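Exoglucanase A (Cellulomonas fimi, PDB 7CBD) hydrolyses the beta-1,4-glucosidic linkages of cellulose through its family 6 catalytic domain, the part in this model, inverting the anomeric configuration and releasing cellobiose from non-reducing ends. Local coordinates at residues A27-Q32 with K41-A46; S33-L38 with L423-Y428; F89-Y94 with D126-L131; Y176-L181 with K217-G222. All coordinates share one frame; numbering follows the deposited sequence. Where two conformers were deposited one is given.

Contact 1 of 4, residues A27-Q32 with K41-A46; sequences AAAGRQ and KMRTVA
Met-42 reaches straight across the gap between two helices and lies over the Ala-29 backbone. Its CB starts the contact, 3.7 Å from Ala-29 CB. From there CG sits anti to the carbonyl carbon (chi1 -66°) and the rest of the chain is extended, which carries SD alongside the helix to 3.7 Å from Ala-29 CA and 4.2 Å from Ala-28 CB. The methyl CE then finishes against the aliphatic part of Gln-32, 3.8 Å from its CG. Arg-43, next along the helix, lends only its stem here: its CG touches Ala-29 CB at 3.9 Å, while the guanidinium turns off at chi3 and its NE bonds to the Thr-434 carbonyl.

The two segments belong to helices 19-30 and 36-45, which run antiparallel as a helical hairpin. Alanines on one side keep the backbones close, with the CA atoms of Ala-29 and Met-42 5.4 Å apart, and the thioether fills the groove between them. Helix 417-425 meets Met-42 too, through Phe-420 and Val-421. No hydrogen bond crosses the contact; its chemistry is that of a buried apolar seam, in which fit of shape rather than directed polar bonds joins these two segments.

Contact 2 of 4, residues S33-L38 with L423-Y428; sequences SADPAL and LVKNAY
Leu-38 leans across to the helix of Val-424 and Lys-425, and its side chain can be followed atom by atom. CB touches neither residue; it points past the other helix, and the bend toward it comes further out. CG lies anti to the backbone N (chi1 176°), from where the two methyl groups part company. CD1 goes to the buried side, 3.7 Å from Val-424 CG1, and also meets the stem of Lys-425, whose CG is 4.2 Å away. CD2 turns to the outer side and lies under the tip of the same lysine, with Lys-425 NZ only 3.1 Å off. That is short for a methyl and an ammonium, and the exact placing of this exposed tip is best treated as doubtful. CD2 also packs against the amide of Gln-32.

Lys-425 crosses Leu-38 at about a right angle, extended until a bend at chi4 swings NZ over the leucine and toward Asp-35. The distance from NZ to Asp-35 OD2 is 4.1 Å, beyond a salt bridge, although the opposite charges probably still attract. The other carboxylate oxygen faces its own helix: Leu-38 N gives a weak bond of 3.5 Å to Asp-35 OD1. On the buried side Val-424 is flanked by Lys-41, Met-42 and Ile-342. An aspartate N-cap accepting from the amide three residues on is the classic start of a helix, here helix 36-45, packed at its beginning against the end of helix 417-425 from the far end of the chain.

Contact 3 of 4, residues F89-Y94 with D126-L131; sequences FNLVIY and DPIADL
Leu-91 is the first residue of 89-94 to touch 126-131, its CD1 resting 4.2 Å from Ile-128 CG2. The leucine points at the helix but crosses the isoleucine aslant, and its chi1 of -147° is skewed from a staggered position. Immediately before Ile-128, Pro-127 marks a kink in the helix, since its N has no hydrogen to give to the turn before. Met-54, on the neighbouring strand 52-54, touches both Leu-91 and Ile-128 and so joins the same apolar cluster. Val-92 faces the reverse side of the sheet, packing on Trp-53 and Ile-364. This alternation is that of a strand with helices on one face, and the topology confirms it: strand 87-93, helix 114-132 and parallel strand 141-146 make a beta-alpha-beta crossover, one unit of the distorted beta/alpha barrel of family 6 glycosidases.

Ile-93 comes next on the helix side. Its CB does not aim at Ile-128, but the bent chain (chi2 -60°) brings CD1 to 4.2 Å from Ile-128 CG2. Ile-128 CG2, anti to its own residue's backbone N, thus serves both strand side chains, while the backbones stay well apart, with 9.0 Å between the CA atoms of Ile-93 and Ile-128. Ile-93 also touches Ile-146 on strand 141-146. At Tyr-94 the strand has ended, and the amide N of Tyr-94 bonds to the hydroxyl of Tyr-124 on helix 114-132.

Contact 4 of 4, residues Y176-L181 with K217-G222; sequences YALDKL and KSTTAG
Asp-179 reaches from its helix to the start of a turn and takes the amide of Thr-220 on its OD1, with 2.9 Å between N and OD1 and a fairly straight N-H angle of 162°. Its CG lies anti to the carbonyl carbon (chi1 -77°), which swings the carboxylate over to the turn. The donor comes to the syn side of the carboxylate, 30° out of its plane. This is the tight part of the contact. The same OD1 lies only 3.2 Å from Thr-219 CB, and just inward Leu-178 presses on the threonine methyl, its CD1 3.9 Å from Thr-219 CG2. Beneath, Leu-178 continues onto Asn-189 and Ile-191 of strand 187-192. Thr-219 keeps its hydroxyl on its own side, bonded to the Ala-216 carbonyl and to Ser-225 OG.

Toward solvent the fit is looser and water takes over. One water molecule donates to Asp-179 OD1 at 2.7 Å and accepts from Ala-221 N at 3.0 Å, bridging helix and turn beside the exposed Thr-220. OD2 is held separately, in a salt bridge with Lys-175, whose ammonium also bonds to the Ser-218 carbonyl. With an alanine here, the Thr-220 amide would probably be left without its acceptor, the water without one of its partners and Lys-175 without this carboxylate.

Thr-219 to Gly-222 form a tight turn, with a weak bond from Gly-222 N to Thr-219 O. A carboxylate receiving the amide of such a turn ties helix 161-182 to the end of helix 202-218, two helices on the outside of the beta/alpha barrel.

Contacts 1 and 2 share helix 36-45 and touch directly, their centres 8 Å apart, and helix 417-425 covers the hairpin in both. Contact 1 is the buried half, contact 2 the half that runs out to a lysine and solvent. Contacts 3 and 4 belong to the barrel, their centres about 15 Å apart, and touch where Tyr-176 OH probably bonds to Asp-126 OD1 and Leu-181 packs on Ile-93. Contact 3, strand against helix, is wholly apolar core. Contact 4, on the opposite side of the chain's centre from contacts 1 and 2, is peripheral, and of the four it alone has direct hydrogen bonding across its segments.

Contact 1 of 4, residues A27-Q32 with K41-A46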
loop_
_atom_site.group_PDB
_atom_site.type_symbol
_atom_site.label_atom_id
_atom_site.label_comp_id
_atom_site.label_asym_id
_atom_site.label_seq_id
_atom_site.Cartn_x
_atom_site.Cartn_y
_atom_site.Cartn_z
ATOM N N ALA A 27 -13.225 7.622 16.876
ATOM C CA ALA A 27 -13.065 7.143 18.245
ATOM C C ALA A 27 -11.677 7.479 18.774
ATOM O O ALA A 27 -11.528 7.924 19.920
ATOM C CB ALA A 27 -13.340 5.641 18.316
ATOM N N ALA A 28 -10.646 7.294 17.943
ATOM C CA ALA A 28 -9.301 7.696 18.336
ATOM C C ALA A 28 -9.239 9.188 18.636
ATOM O O ALA A 28 -8.570 9.608 19.589
ATOM C CB ALA A 28 -8.299 7.317 17.249
ATOM N N ALA A 29 -9.937 10.002 17.839
ATOM C CA ALA A 29 -9.956 11.443 18.080
ATOM C C ALA A 29 -10.580 11.759 19.432
ATOM O O ALA A 29 -10.083 12.619 20.170
ATOM C CB ALA A 29 -10.714 12.154 16.959
ATOM N N GLY A 30 -11.670 11.065 19.775
ATOM C CA GLY A 30 -12.293 11.261 21.072
ATOM C C GLY A 30 -11.353 10.959 22.221
ATOM O O GLY A 30 -11.394 11.628 23.257
ATOM N N ARG A 31 -10.479 9.965 22.049
ATOM C CA ARG A 31 -9.520 9.625 23.090
ATOM C C ARG A 31 -8.396 10.643 23.198
ATOM O O ARG A 31 -7.602 10.560 24.140
ATOM C CB ARG A 31 -8.973 8.213 22.871
ATOM C CG ARG A 31 -10.039 7.142 23.017
ATOM C CD ARG A 31 -9.460 5.739 23.014
ATOM N NE ARG A 31 -8.921 5.334 21.712
ATOM C CZ ARG A 31 -9.625 4.733 20.754
ATOM N NH1 ARG A 31 -9.035 4.367 19.624
ATOM N NH2 ARG A 31 -10.916 4.499 20.919
ATOM N N GLN A 32 -8.329 11.606 22.277
ATOM C CA GLN A 32 -7.400 12.724 22.368
ATOM C C GLN A 32 -8.058 13.980 22.931
ATOM O O GLN A 32 -7.654 15.100 22.595
ATOM C CB GLN A 32 -6.737 12.998 21.016
ATOM C CG GLN A 32 -5.851 11.848 20.546
ATOM C CD GLN A 32 -4.760 11.502 21.546
ATOM O OE1 GLN A 32 -4.215 12.381 22.221
ATOM N NE2 GLN A 32 -4.433 10.216 21.644
ATOM N N LYS A 41 -7.114 17.233 14.034
ATOM C CA LYS A 41 -6.422 16.665 12.879
ATOM C C LYS A 41 -6.908 15.250 12.588
ATOM O O LYS A 41 -7.113 14.880 11.425
ATOM C CB LYS A 41 -4.917 16.643 13.130
ATOM C CG LYS A 41 -4.245 18.005 13.182
ATOM C CD LYS A 41 -2.766 17.806 13.497
ATOM C CE LYS A 41 -1.934 19.054 13.293
ATOM N NZ LYS A 41 -0.487 18.745 13.486
ATOM N N MET A 42 -7.098 14.444 13.636
ATOM C CA MET A 42 -7.639 13.103 13.441
ATOM C C MET A 42 -9.015 13.155 12.787
ATOM O O MET A 42 -9.315 12.350 11.900
ATOM C CB MET A 42 -7.687 12.347 14.767
ATOM C CG MET A 42 -6.319 12.062 15.352
ATOM S SD MET A 42 -6.445 11.064 16.850
ATOM C CE MET A 42 -4.728 10.627 17.109
ATOM N N ARG A 43 -9.857 14.116 13.187
ATOM C CA ARG A 43 -11.165 14.236 12.551
ATOM C C ARG A 43 -11.040 14.514 11.056
ATOM O O ARG A 43 -11.822 13.992 10.256
ATOM C CB ARG A 43 -12.008 15.296 13.257
ATOM C CG ARG A 43 -12.402 14.886 14.675
ATOM C CD ARG A 43 -13.479 15.779 15.265
ATOM N NE ARG A 43 -13.042 17.166 15.414
ATOM C CZ ARG A 43 -12.514 17.677 16.526
ATOM N NH1 ARG A 43 -12.329 16.920 17.604
ATOM N NH2 ARG A 43 -12.164 18.956 16.558
ATOM N N THR A 44 -10.050 15.317 10.654
ATOM C CA THR A 44 -9.816 15.535 9.226
ATOM C C THR A 44 -9.442 14.236 8.523
ATOM O O THR A 44 -9.929 13.950 7.423
ATOM C CB THR A 44 -8.716 16.575 9.030
ATOM O OG1 THR A 44 -9.115 17.793 9.657
ATOM C CG2 THR A 44 -8.459 16.823 7.542
ATOM N N VAL A 45 -8.583 13.433 9.150
ATOM C CA VAL A 45 -8.169 12.164 8.555
ATOM C C VAL A 45 -9.372 11.261 8.302
ATOM O O VAL A 45 -9.430 10.552 7.286
ATOM C CB VAL A 45 -7.113 11.498 9.455
ATOM C CG1 VAL A 45 -6.820 10.068 9.012
ATOM C CG2 VAL A 45 -5.836 12.322 9.469
ATOM N N ALA A 46 -10.353 11.282 9.211
ATOM C CA ALA A 46 -11.524 10.408 9.115
ATOM C C ALA A 46 -12.359 10.650 7.861
ATOM O O ALA A 46 -13.145 9.775 7.473
ATOM C CB ALA A 46 -12.404 10.577 10.357
#

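Contact 2 of 4, residues S33-L38 with L423-Y428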
loop_
_atom_site.group_PDB
_atom_site.type_symbol
_atom_site.label_atom_id
_atom_site.label_comp_id
_atom_site.label_asym_id
_atom_site.label_seq_id
_atom_site.Cartn_x
_atom_site.Cartn_y
_atom_site.Cartn_z
ATOM N N SER A 33 -9.051 13.808 23.809
ATOM C CA SER A 33 -9.714 14.951 24.431
ATOM C C SER A 33 -8.723 15.873 25.129
ATOM O O SER A 33 -8.941 17.090 25.186
ATOM C CB SER A 33 -10.765 14.450 25.418
ATOM O OG SER A 33 -10.175 13.597 26.385
ATOM N N ALA A 34 -7.632 15.323 25.666
ATOM C CA ALA A 34 -6.649 16.138 26.369
ATOM C C ALA A 34 -5.728 16.892 25.425
ATOM O O ALA A 34 -4.958 17.741 25.888
ATOM C CB ALA A 34 -5.829 15.276 27.337
ATOM N N ASP A 35 -5.802 16.611 24.125
ATOM C CA ASP A 35 -4.982 17.259 23.104
ATOM C C ASP A 35 -5.913 17.653 21.962
ATOM O O ASP A 35 -5.924 17.019 20.898
ATOM C CB ASP A 35 -3.879 16.306 22.640
ATOM C CG ASP A 35 -2.836 16.975 21.764
ATOM O OD1 ASP A 35 -3.074 18.096 21.280
ATOM O OD2 ASP A 35 -1.767 16.363 21.546
ATOM N N PRO A 36 -6.728 18.698 22.163
ATOM C CA PRO A 36 -7.799 18.984 21.189
ATOM C C PRO A 36 -7.306 19.305 19.793
ATOM O O PRO A 36 -8.011 18.999 18.823
ATOM C CB PRO A 36 -8.567 20.155 21.822
ATOM C CG PRO A 36 -7.656 20.695 22.897
ATOM C CD PRO A 36 -6.829 19.537 23.370
ATOM N N ALA A 37 -6.124 19.906 19.651
ATOM C CA ALA A 37 -5.608 20.181 18.313
ATOM C C ALA A 37 -5.306 18.884 17.574
ATOM O O ALA A 37 -5.556 18.775 16.368
ATOM C CB ALA A 37 -4.356 21.052 18.392
ATOM N N LEU A 38 -4.768 17.890 18.276
ATOM C CA LEU A 38 -4.515 16.603 17.645
ATOM C C LEU A 38 -5.824 15.905 17.305
ATOM O O LEU A 38 -5.964 15.331 16.217
ATOM C CB LEU A 38 -3.665 15.744 18.576
ATOM C CG LEU A 38 -3.380 14.322 18.103
ATOM C CD1 LEU A 38 -2.573 14.386 16.814
ATOM C CD2 LEU A 38 -2.638 13.565 19.189
ATOM N N LEU A 423 1.460 8.712 13.445
ATOM C CA LEU A 423 1.165 8.919 12.029
ATOM C C LEU A 423 0.566 10.296 11.784
ATOM O O LEU A 423 0.895 10.956 10.791
ATOM C CB LEU A 423 0.203 7.846 11.526
ATOM C CG LEU A 423 0.819 6.482 11.224
ATOM C CD1 LEU A 423 -0.287 5.466 10.995
ATOM C CD2 LEU A 423 1.742 6.559 10.015
ATOM N N VAL A 424 -0.321 10.745 12.676
ATOM C CA VAL A 424 -0.949 12.053 12.513
ATOM C C VAL A 424 0.021 13.171 12.882
ATOM O O VAL A 424 0.170 14.153 12.146
ATOM C CB VAL A 424 -2.259 12.117 13.319
ATOM C CG1 VAL A 424 -2.880 13.508 13.235
ATOM C CG2 VAL A 424 -3.237 11.073 12.814
ATOM N N LYS A 425 0.715 13.028 14.016
ATOM C CA LYS A 425 1.696 14.033 14.419
ATOM C C LYS A 425 2.754 14.235 13.347
ATOM O O LYS A 425 3.223 15.356 13.129
ATOM C CB LYS A 425 2.376 13.606 15.714
ATOM C CG LYS A 425 1.531 13.745 16.957
ATOM C CD LYS A 425 2.342 13.259 18.151
ATOM C CE LYS A 425 1.841 13.814 19.455
ATOM N NZ LYS A 425 0.453 13.408 19.729
ATOM N N ASN A 426 3.160 13.155 12.680
ATOM C CA ASN A 426 4.272 13.196 11.740
ATOM C C ASN A 426 3.818 13.306 10.294
ATOM O O ASN A 426 4.595 13.008 9.381
ATOM C CB ASN A 426 5.188 11.986 11.932
ATOM C CG ASN A 426 5.997 12.068 13.210
ATOM O OD1 ASN A 426 5.893 13.037 13.963
ATOM N ND2 ASN A 426 6.811 11.049 13.465
ATOM N N ALA A 427 2.587 13.738 10.061
ATOM C CA ALA A 427 2.096 13.837 8.696
ATOM C C ALA A 427 2.883 14.877 7.909
ATOM O O ALA A 427 3.284 15.917 8.441
ATOM C CB ALA A 427 0.622 14.216 8.702
ATOM N N TYR A 428 3.124 14.576 6.640
ATOM C CA TYR A 428 3.652 15.551 5.697
ATOM C C TYR A 428 2.974 15.329 4.352
ATOM O O TYR A 428 3.114 14.244 3.775
ATOM C CB TYR A 428 5.169 15.450 5.538
ATOM C CG TYR A 428 5.702 16.590 4.708
ATOM C CD1 TYR A 428 6.062 17.793 5.302
ATOM C CD2 TYR A 428 5.802 16.485 3.321
ATOM C CE1 TYR A 428 6.527 18.851 4.542
ATOM C CE2 TYR A 428 6.265 17.543 2.551
ATOM C CZ TYR A 428 6.627 18.721 3.170
ATOM O OH TYR A 428 7.096 19.782 2.428
#

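Contact 3 of 4, residues F89-Y94 with D126-L131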
loop_
_atom_site.group_PDB
_atom_site.type_symbol
_atom_site.label_atom_id
_atom_site.label_comp_id
_atom_site.label_asym_id
_atom_site.label_seq_id
_atom_site.Cartn_x
_atom_site.Cartn_y
_atom_site.Cartn_z
ATOM N N PHE A 89 -14.284 2.828 -5.863
ATOM C CA PHE A 89 -14.203 2.041 -4.645
ATOM C C PHE A 89 -12.894 1.262 -4.689
ATOM O O PHE A 89 -12.701 0.430 -5.578
ATOM C CB PHE A 89 -15.412 1.102 -4.593
ATOM C CG PHE A 89 -15.328 0.054 -3.522
ATOM C CD1 PHE A 89 -15.202 0.415 -2.194
ATOM C CD2 PHE A 89 -15.374 -1.296 -3.840
ATOM C CE1 PHE A 89 -15.122 -0.547 -1.202
ATOM C CE2 PHE A 89 -15.303 -2.257 -2.857
ATOM C CZ PHE A 89 -15.176 -1.880 -1.533
ATOM N N ASN A 90 -11.984 1.558 -3.760
ATOM C CA ASN A 90 -10.707 0.852 -3.688
ATOM C C ASN A 90 -10.867 -0.444 -2.906
ATOM O O ASN A 90 -11.288 -0.426 -1.747
ATOM C CB ASN A 90 -9.654 1.726 -3.016
ATOM C CG ASN A 90 -9.262 2.909 -3.864
ATOM O OD1 ASN A 90 -8.541 2.760 -4.847
ATOM N ND2 ASN A 90 -9.734 4.093 -3.489
ATOM N N LEU A 91 -10.497 -1.560 -3.534
ATOM C CA LEU A 91 -10.676 -2.896 -2.987
ATOM C C LEU A 91 -9.341 -3.618 -3.094
ATOM O O LEU A 91 -8.708 -3.581 -4.153
ATOM C CB LEU A 91 -11.682 -3.619 -3.877
ATOM C CG LEU A 91 -12.689 -4.665 -3.378
ATOM C CD1 LEU A 91 -12.922 -5.759 -4.427
ATOM C CD2 LEU A 91 -12.394 -5.245 -2.038
ATOM N N VAL A 92 -8.901 -4.272 -2.021
ATOM C CA VAL A 92 -7.636 -5.006 -2.047
ATOM C C VAL A 92 -7.907 -6.503 -2.102
ATOM O O VAL A 92 -8.571 -7.061 -1.216
ATOM C CB VAL A 92 -6.718 -4.665 -0.867
ATOM C CG1 VAL A 92 -5.313 -5.204 -1.148
ATOM C CG2 VAL A 92 -6.680 -3.164 -0.646
ATOM N N ILE A 93 -7.367 -7.136 -3.140
ATOM C CA ILE A 93 -7.405 -8.577 -3.336
ATOM C C ILE A 93 -6.111 -9.117 -2.729
ATOM O O ILE A 93 -5.015 -8.773 -3.185
ATOM C CB ILE A 93 -7.482 -8.888 -4.841
ATOM C CG1 ILE A 93 -8.658 -8.146 -5.491
ATOM C CG2 ILE A 93 -7.553 -10.385 -5.097
ATOM C CD1 ILE A 93 -10.012 -8.491 -4.909
ATOM N N TYR A 94 -6.220 -9.917 -1.665
ATOM C CA TYR A 94 -5.045 -10.227 -0.848
ATOM C C TYR A 94 -5.234 -11.542 -0.108
ATOM O O TYR A 94 -5.361 -11.557 1.123
ATOM C CB TYR A 94 -4.781 -9.091 0.152
ATOM C CG TYR A 94 -3.470 -9.152 0.925
ATOM C CD1 TYR A 94 -2.267 -9.442 0.294
ATOM C CD2 TYR A 94 -3.439 -8.861 2.285
ATOM C CE1 TYR A 94 -1.066 -9.476 1.004
ATOM C CE2 TYR A 94 -2.258 -8.884 2.995
ATOM C CZ TYR A 94 -1.074 -9.187 2.353
ATOM O OH TYR A 94 0.097 -9.200 3.082
ATOM N N ASP A 126 -14.072 -16.199 -6.655
ATOM C CA ASP A 126 -15.411 -16.344 -7.234
ATOM C C ASP A 126 -16.470 -15.547 -6.483
ATOM O O ASP A 126 -17.243 -14.825 -7.137
ATOM C CB ASP A 126 -15.810 -17.818 -7.387
ATOM C CG ASP A 126 -15.127 -18.505 -8.559
ATOM O OD1 ASP A 126 -14.383 -17.841 -9.315
ATOM O OD2 ASP A 126 -15.336 -19.731 -8.709
ATOM N N PRO A 127 -16.577 -15.618 -5.148
ATOM C CA PRO A 127 -17.615 -14.814 -4.478
ATOM C C PRO A 127 -17.371 -13.322 -4.572
ATOM O O PRO A 127 -18.334 -12.551 -4.636
ATOM C CB PRO A 127 -17.585 -15.309 -3.024
ATOM C CG PRO A 127 -16.886 -16.628 -3.071
ATOM C CD PRO A 127 -15.932 -16.567 -4.219
ATOM N N ILE A 128 -16.115 -12.881 -4.576
ATOM C CA ILE A 128 -15.851 -11.459 -4.766
ATOM C C ILE A 128 -16.318 -11.011 -6.150
ATOM O O ILE A 128 -17.043 -10.019 -6.292
ATOM C CB ILE A 128 -14.365 -11.149 -4.518
ATOM C CG1 ILE A 128 -14.035 -11.290 -3.028
ATOM C CG2 ILE A 128 -14.033 -9.760 -5.018
ATOM C CD1 ILE A 128 -12.558 -11.255 -2.735
ATOM N N ALA A 129 -15.926 -11.754 -7.190
ATOM C CA ALA A 129 -16.333 -11.407 -8.549
ATOM C C ALA A 129 -17.849 -11.463 -8.707
ATOM O O ALA A 129 -18.438 -10.636 -9.409
ATOM C CB ALA A 129 -15.655 -12.342 -9.549
ATOM N N ASP A 130 -18.498 -12.431 -8.056
ATOM C CA ASP A 130 -19.952 -12.539 -8.141
ATOM C C ASP A 130 -20.626 -11.295 -7.580
ATOM O O ASP A 130 -21.647 -10.836 -8.107
ATOM C CB ASP A 130 -20.411 -13.787 -7.384
ATOM C CG ASP A 130 -21.871 -14.106 -7.603
ATOM O OD1 ASP A 130 -22.438 -13.648 -8.610
ATOM O OD2 ASP A 130 -22.449 -14.821 -6.759
ATOM N N LEU A 131 -20.080 -10.742 -6.502
ATOM C CA LEU A 131 -20.633 -9.509 -5.959
ATOM C C LEU A 131 -20.323 -8.329 -6.871
ATOM O O LEU A 131 -21.206 -7.519 -7.177
ATOM C CB LEU A 131 -20.083 -9.266 -4.555
ATOM C CG LEU A 131 -20.915 -9.825 -3.400
ATOM C CD1 LEU A 131 -20.128 -9.796 -2.096
ATOM C CD2 LEU A 131 -22.226 -9.056 -3.264
#

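Contact 4 of 4, residues Y176-L181 with K217-G222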
loop_
_atom_site.group_PDB
_atom_site.type_symbol
_atom_site.label_atom_id
_atom_site.label_comp_id
_atom_site.label_asym_id
_atom_site.label_seq_id
_atom_site.Cartn_x
_atom_site.Cartn_y
_atom_site.Cartn_z
ATOM N N TYR A 176 -5.893 -15.963 -12.469
ATOM C CA TYR A 176 -7.315 -16.195 -12.238
ATOM C C TYR A 176 -8.009 -14.924 -11.765
ATOM O O TYR A 176 -9.098 -14.585 -12.240
ATOM C CB TYR A 176 -7.489 -17.318 -11.219
ATOM C CG TYR A 176 -8.907 -17.826 -11.113
ATOM C CD1 TYR A 176 -9.394 -18.772 -12.008
ATOM C CD2 TYR A 176 -9.765 -17.350 -10.127
ATOM C CE1 TYR A 176 -10.690 -19.244 -11.909
ATOM C CE2 TYR A 176 -11.065 -17.815 -10.023
ATOM C CZ TYR A 176 -11.521 -18.755 -10.923
ATOM O OH TYR A 176 -12.813 -19.218 -10.821
ATOM N N ALA A 177 -7.393 -14.212 -10.814
ATOM C CA ALA A 177 -7.953 -12.957 -10.332
ATOM C C ALA A 177 -8.129 -11.977 -11.480
ATOM O O ALA A 177 -9.202 -11.383 -11.649
ATOM C CB ALA A 177 -7.047 -12.370 -9.251
ATOM N N LEU A 178 -7.083 -11.815 -12.298
ATOM C CA LEU A 178 -7.150 -10.887 -13.422
ATOM C C LEU A 178 -8.214 -11.303 -14.430
ATOM O O LEU A 178 -8.977 -10.459 -14.917
ATOM C CB LEU A 178 -5.785 -10.781 -14.098
ATOM C CG LEU A 178 -4.685 -10.069 -13.307
ATOM C CD1 LEU A 178 -3.381 -10.188 -14.062
ATOM C CD2 LEU A 178 -5.019 -8.610 -13.078
ATOM N N ASP A 179 -8.288 -12.598 -14.755
ATOM C CA ASP A 179 -9.279 -13.061 -15.724
ATOM C C ASP A 179 -10.692 -12.779 -15.230
ATOM O O ASP A 179 -11.538 -12.265 -15.976
ATOM C CB ASP A 179 -9.119 -14.565 -15.983
ATOM C CG ASP A 179 -7.949 -14.908 -16.903
ATOM O OD1 ASP A 179 -7.433 -14.020 -17.624
ATOM O OD2 ASP A 179 -7.556 -16.097 -16.916
ATOM N N LYS A 180 -10.971 -13.115 -13.966
ATOM C CA LYS A 180 -12.322 -12.952 -13.437
ATOM C C LYS A 180 -12.685 -11.484 -13.279
ATOM O O LYS A 180 -13.818 -11.084 -13.566
ATOM C CB LYS A 180 -12.453 -13.681 -12.102
ATOM C CG LYS A 180 -12.386 -15.192 -12.244
ATOM C CD LYS A 180 -13.696 -15.755 -12.754
ATOM C CE LYS A 180 -14.775 -15.651 -11.682
ATOM N NZ LYS A 180 -15.988 -16.471 -11.983
ATOM N N LEU A 181 -11.744 -10.667 -12.805
ATOM C CA LEU A 181 -12.046 -9.270 -12.530
ATOM C C LEU A 181 -12.067 -8.437 -13.803
ATOM O O LEU A 181 -12.912 -7.545 -13.951
ATOM C CB LEU A 181 -11.046 -8.703 -11.526
ATOM C CG LEU A 181 -11.154 -9.295 -10.123
ATOM C CD1 LEU A 181 -10.057 -8.766 -9.230
ATOM C CD2 LEU A 181 -12.492 -8.994 -9.514
ATOM N N LYS A 217 0.488 -11.875 -20.416
ATOM C CA LYS A 217 0.306 -12.704 -21.601
ATOM C C LYS A 217 -0.372 -14.035 -21.288
ATOM O O LYS A 217 -0.928 -14.658 -22.200
ATOM C CB LYS A 217 1.641 -12.896 -22.322
ATOM C CG LYS A 217 2.118 -11.626 -23.014
ATOM C CD LYS A 217 3.454 -11.807 -23.713
ATOM C CE LYS A 217 4.593 -11.859 -22.722
ATOM N NZ LYS A 217 5.901 -11.732 -23.415
ATOM N N SER A 218 -0.359 -14.474 -20.023
ATOM C CA SER A 218 -1.045 -15.699 -19.623
ATOM C C SER A 218 -2.545 -15.507 -19.429
ATOM O O SER A 218 -3.275 -16.500 -19.365
ATOM C CB SER A 218 -0.447 -16.261 -18.329
ATOM O OG SER A 218 -0.907 -15.535 -17.190
ATOM N N THR A 219 -3.020 -14.271 -19.316
ATOM C CA THR A 219 -4.442 -14.038 -19.110
ATOM C C THR A 219 -5.195 -14.156 -20.436
ATOM O O THR A 219 -4.611 -14.098 -21.520
ATOM C CB THR A 219 -4.687 -12.658 -18.483
ATOM O OG1 THR A 219 -4.374 -11.634 -19.437
ATOM C CG2 THR A 219 -3.857 -12.464 -17.211
ATOM N N THR A 220 -6.518 -14.320 -20.354
ATOM C CA THR A 220 -7.273 -14.447 -21.600
ATOM C C THR A 220 -7.298 -13.141 -22.391
ATOM O O THR A 220 -7.327 -13.170 -23.626
ATOM C CB THR A 220 -8.692 -14.962 -21.355
ATOM O OG1 THR A 220 -9.388 -14.050 -20.504
ATOM C CG2 THR A 220 -8.670 -16.337 -20.714
ATOM N N ALA A 221 -7.294 -11.993 -21.716
ATOM C CA ALA A 221 -7.322 -10.719 -22.426
ATOM C C ALA A 221 -5.936 -10.130 -22.677
ATOM O O ALA A 221 -5.828 -9.050 -23.270
ATOM C CB ALA A 221 -8.208 -9.714 -21.688
ATOM N N GLY A 222 -4.875 -10.800 -22.236
ATOM C CA GLY A 222 -3.540 -10.280 -22.482
ATOM C C GLY A 222 -3.285 -9.004 -21.705
ATOM O O GLY A 222 -3.694 -8.852 -20.548
HETATM O O HOH W 1 -8.145 -11.701 -18.873
#